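Local coordinates for putative secreted protein (PDB 4PEY) that hydrolyses laminarin and laminarioligosaccharides as a secreted exo-beta-1,3-glucanase, taking units from the non-reducing end and giving glucose and laminaribiose, at residues A277-G282 and I300-T305; N304-G309 and G331-G336. The protein carries 1 engineered substitution. All blocks are in the same frame, centred on the assembly; numbering follows the deposited sequence.

Contact 1. Residues A277-G282 and I300-T305; sequences AAVDQG and IDRANT
The guanidinium of R302 lies between two oxygens on opposite faces: T305 OG1 sits 3.2 Å above one, and the carbonyl oxygen of G282 lies 3.3 Å above the other, each over the centre of the group. At the edge V279 approaches, with its CA in the plane and its carbonyl oxygen close to it. That oxygen takes the hydrogen bond of the contact, from R302 NH2 to V279 O at 2.9 Å; the donor meets a lone pair in the carbonyl plane, although the N-H...O angle of 148° leaves the bond somewhat bent. The arginine chain is extended as far as CD, then turns at chi3 (87°), which takes NE out of the line of the chain. V279 carries its CG1 anti to the backbone N (chi1 177°), where the methyl packs 3.6 Å from R302 NH2 and 4.1 Å from T305 OG1.

The contact joins the C-terminal end of helix 272-280 to the loop between strands 298-300 and 306-309. G282 ends the helix in a Schellman motif, and its N also donates to V279 O, which is thus gripped twice. On the other side, R302 to T305 form a type II beta turn in which T305 OG1 donates to R302 O at 2.7 Å, from above that carbonyl's plane; this fixes the hydroxyl over the guanidinium. R302 NH2 has a further acceptor in L283 O. A cationic group donating to V279 O and L283 O at the C-terminal end of a helix would be expected to offset the partial negative charge there.

Contact 2. Residues N304-G309 and G331-G336; sequences NTVALG and GVKVAG
K333 sets out with CG anti to its carbonyl carbon (chi1 -57°), runs extended to CE and bends only at chi4 (79°), which swings NZ toward the loop end of the neighbouring segment. N304 likewise has CG anti to its carbonyl carbon, and the two side chains lie side by side, pointing the same way, with OD1 of N304 3.5 Å from NZ of K333. The ammonium donates to G331 O at 2.8 Å and to two waters; one of these also donates to N304 O and the other to N304 OD1, while N364 supplies OD1 with a protein donor. A buried lysine is thereby given several acceptors, an environment likely to favour its charged form.

Beyond this polar end the backbones run parallel. Four hydrogen bonds join them, the first from K333 N to T305 O at 2.9 Å. A307 then uses both its polar atoms, its N donating to K333 O and its O accepting from A335 N, and G309 N closes the series on A335 O at 2.8 Å. V306 and L308 turn their backbone bonds the other way, to strand 284-287, and strand 333-335 is flanked by strand 367-375. Such in-register stacking of parallel strands from successive coils is the signature of a beta-helix, the fold of family 55 glycoside hydrolases.

V306, L308, K333 and A335 share one face of this sheet, and L308 CD1 lies 3.9 Å from A335 CB; L308 and K333 also touch strand 231-243. From the other face A307 packs on I300. At the far end G336, with positive phi, turns the chain's corner, and a water donates to G336 O and, weakly, to G309 O.

In the fold
From the N terminus, the chain leaves helix 272-280, runs through strands 284-287, 291-294 and 298-300, and returns at R302, so contact 1 closes a loop of 17 intervening residues. Contact 2 closes the next, with 21 residues between segments 304-309 and 331-336. Neither nests within the other: the loops follow in series, joined at N304 and T305, which belong to both. The centres of contacts 1 and 2 lie about 11 Å apart. I300 bridges them, its CG2 3.8 Å from V332 CG2. Contact 1 ties the end of helix 272-280 to the loop after strand 298-300, and contact 2 ties strand 306-309 to strand 333-335 of the next coil, both away from the glucan-binding sites.

Contact 1. Residues A277-G282 and I300-T305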
# COMPACT_ATOMS: atom_id res chain seq x y z
N ALA A 277 -25.62 4.97 7.92
CA ALA A 277 -26.36 5.72 8.93
C ALA A 277 -25.42 6.27 10.00
O ALA A 277 -25.59 7.39 10.47
CB ALA A 277 -27.44 4.85 9.56
N ALA A 278 -24.42 5.47 10.38
CA ALA A 278 -23.45 5.90 11.38
C ALA A 278 -22.72 7.16 10.94
O ALA A 278 -22.58 8.11 11.71
CB ALA A 278 -22.46 4.77 11.68
N VAL A 279 -22.25 7.17 9.69
CA VAL A 279 -21.52 8.32 9.18
C VAL A 279 -22.45 9.54 9.08
O VAL A 279 -22.07 10.65 9.46
CB VAL A 279 -20.90 8.03 7.80
CG1 VAL A 279 -20.20 9.26 7.26
CG2 VAL A 279 -19.91 6.87 7.93
N ASP A 280 -23.68 9.32 8.61
CA ASP A 280 -24.63 10.41 8.52
C ASP A 280 -24.93 11.01 9.90
O ASP A 280 -25.15 12.22 10.01
CB ASP A 280 -25.93 9.95 7.86
CG ASP A 280 -26.80 11.11 7.42
OD1 ASP A 280 -26.25 12.07 6.84
OD2 ASP A 280 -28.02 11.06 7.65
N GLN A 281 -24.90 10.18 10.93
CA GLN A 281 -25.18 10.62 12.29
C GLN A 281 -23.95 11.23 12.97
O GLN A 281 -24.04 11.68 14.11
CB GLN A 281 -25.74 9.46 13.12
CG GLN A 281 -27.12 9.02 12.64
CD GLN A 281 -27.60 7.74 13.30
OE1 GLN A 281 -27.10 7.34 14.35
NE2 GLN A 281 -28.58 7.08 12.68
N GLY A 282 -22.81 11.23 12.28
CA GLY A 282 -21.63 11.91 12.79
C GLY A 282 -20.54 11.02 13.37
O GLY A 282 -19.54 11.53 13.88
N ILE A 300 -19.17 7.73 2.40
CA ILE A 300 -18.59 8.65 3.36
C ILE A 300 -18.68 10.06 2.80
O ILE A 300 -17.86 10.47 1.97
CB ILE A 300 -17.12 8.29 3.67
CG1 ILE A 300 -17.03 6.85 4.21
CG2 ILE A 300 -16.51 9.27 4.67
CD1 ILE A 300 -15.62 6.38 4.45
N ASP A 301 -19.71 10.80 3.22
CA ASP A 301 -19.98 12.13 2.69
C ASP A 301 -20.04 13.17 3.80
O ASP A 301 -20.84 14.12 3.76
CB ASP A 301 -21.28 12.14 1.88
CG ASP A 301 -21.37 13.33 0.94
OD1 ASP A 301 -20.31 13.88 0.59
OD2 ASP A 301 -22.50 13.73 0.57
N ARG A 302 -19.19 12.98 4.80
CA ARG A 302 -19.05 13.92 5.90
C ARG A 302 -17.57 14.28 6.01
O ARG A 302 -16.72 13.38 6.06
CB ARG A 302 -19.55 13.31 7.21
CG ARG A 302 -19.65 14.32 8.34
CD ARG A 302 -19.96 13.64 9.67
NE ARG A 302 -18.74 13.18 10.34
CZ ARG A 302 -18.45 11.92 10.62
NH1 ARG A 302 -17.32 11.62 11.24
NH2 ARG A 302 -19.29 10.95 10.29
N ALA A 303 -17.27 15.57 6.04
CA ALA A 303 -15.89 16.02 6.16
C ALA A 303 -15.19 15.44 7.40
O ALA A 303 -15.82 15.26 8.45
CB ALA A 303 -15.83 17.53 6.19
N ASN A 304 -13.91 15.12 7.25
CA ASN A 304 -13.04 14.68 8.35
C ASN A 304 -13.36 13.30 8.91
O ASN A 304 -12.84 12.92 9.96
CB ASN A 304 -13.06 15.72 9.47
CG ASN A 304 -12.19 16.90 9.15
OD1 ASN A 304 -11.06 16.73 8.69
ND2 ASN A 304 -12.71 18.11 9.35
N THR A 305 -14.18 12.53 8.21
CA THR A 305 -14.51 11.19 8.67
C THR A 305 -13.29 10.28 8.56
O THR A 305 -12.66 10.19 7.50
CB THR A 305 -15.65 10.55 7.85
OG1 THR A 305 -16.81 11.39 7.91
CG2 THR A 305 -16.01 9.18 8.40

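Contact 2. Residues N304-G309 and G331-G336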
# COMPACT_ATOMS: atom_id res chain seq x y z
N ASN A 304 -13.91 15.12 7.25
CA ASN A 304 -13.04 14.68 8.35
C ASN A 304 -13.36 13.30 8.91
O ASN A 304 -12.84 12.92 9.96
CB ASN A 304 -13.06 15.72 9.47
CG ASN A 304 -12.19 16.90 9.15
OD1 ASN A 304 -11.06 16.73 8.69
ND2 ASN A 304 -12.71 18.11 9.35
N THR A 305 -14.18 12.53 8.21
CA THR A 305 -14.51 11.19 8.67
C THR A 305 -13.29 10.28 8.56
O THR A 305 -12.66 10.19 7.50
CB THR A 305 -15.65 10.55 7.85
OG1 THR A 305 -16.81 11.39 7.91
CG2 THR A 305 -16.01 9.18 8.40
N VAL A 306 -12.97 9.61 9.67
CA VAL A 306 -11.94 8.57 9.69
C VAL A 306 -12.60 7.21 9.46
O VAL A 306 -13.57 6.87 10.13
CB VAL A 306 -11.17 8.56 11.03
CG1 VAL A 306 -10.16 7.41 11.08
CG2 VAL A 306 -10.47 9.89 11.26
N ALA A 307 -12.06 6.43 8.53
CA ALA A 307 -12.50 5.07 8.31
C ALA A 307 -11.27 4.20 8.43
O ALA A 307 -10.47 4.10 7.49
CB ALA A 307 -13.17 4.91 6.95
N LEU A 308 -11.11 3.59 9.61
CA LEU A 308 -9.87 2.92 9.99
C LEU A 308 -10.09 1.43 10.15
O LEU A 308 -10.96 1.02 10.92
CB LEU A 308 -9.34 3.52 11.30
CG LEU A 308 -8.08 2.90 11.93
CD1 LEU A 308 -6.87 3.00 10.98
CD2 LEU A 308 -7.78 3.56 13.28
N GLY A 309 -9.30 0.62 9.44
CA GLY A 309 -9.40 -0.82 9.56
C GLY A 309 -8.31 -1.42 10.42
O GLY A 309 -7.17 -0.94 10.45
N GLY A 331 -10.87 16.21 4.06
CA GLY A 331 -10.33 15.56 5.25
C GLY A 331 -10.73 14.13 5.57
O GLY A 331 -10.52 13.67 6.69
N VAL A 332 -11.30 13.41 4.61
CA VAL A 332 -11.65 12.02 4.89
C VAL A 332 -10.36 11.20 4.89
O VAL A 332 -9.48 11.42 4.07
CB VAL A 332 -12.67 11.49 3.86
CG1 VAL A 332 -12.80 9.97 3.92
CG2 VAL A 332 -14.02 12.15 4.10
N LYS A 333 -10.25 10.28 5.85
CA LYS A 333 -9.04 9.49 6.02
C LYS A 333 -9.41 8.02 6.02
O LYS A 333 -9.89 7.48 7.02
CB LYS A 333 -8.31 9.88 7.32
CG LYS A 333 -7.96 11.37 7.35
CD LYS A 333 -7.56 11.88 8.74
CE LYS A 333 -7.45 13.41 8.77
NZ LYS A 333 -8.76 14.12 8.86
N VAL A 334 -9.20 7.37 4.87
CA VAL A 334 -9.46 5.94 4.72
C VAL A 334 -8.15 5.22 4.94
O VAL A 334 -7.15 5.58 4.33
CB VAL A 334 -10.04 5.60 3.34
CG1 VAL A 334 -10.40 4.13 3.25
CG2 VAL A 334 -11.25 6.47 3.04
N ALA A 335 -8.14 4.23 5.83
CA ALA A 335 -6.87 3.61 6.22
C ALA A 335 -6.99 2.14 6.58
O ALA A 335 -7.85 1.77 7.38
CB ALA A 335 -6.27 4.37 7.42
N GLY A 336 -6.12 1.31 6.00
CA GLY A 336 -5.98 -0.06 6.45
C GLY A 336 -7.11 -0.99 6.08
O GLY A 336 -7.53 -1.81 6.89
O HOH W 1 -10.37 13.44 11.06
O HOH W 2 -7.79 16.77 9.06
O HOH W 3 -5.94 -3.24 8.67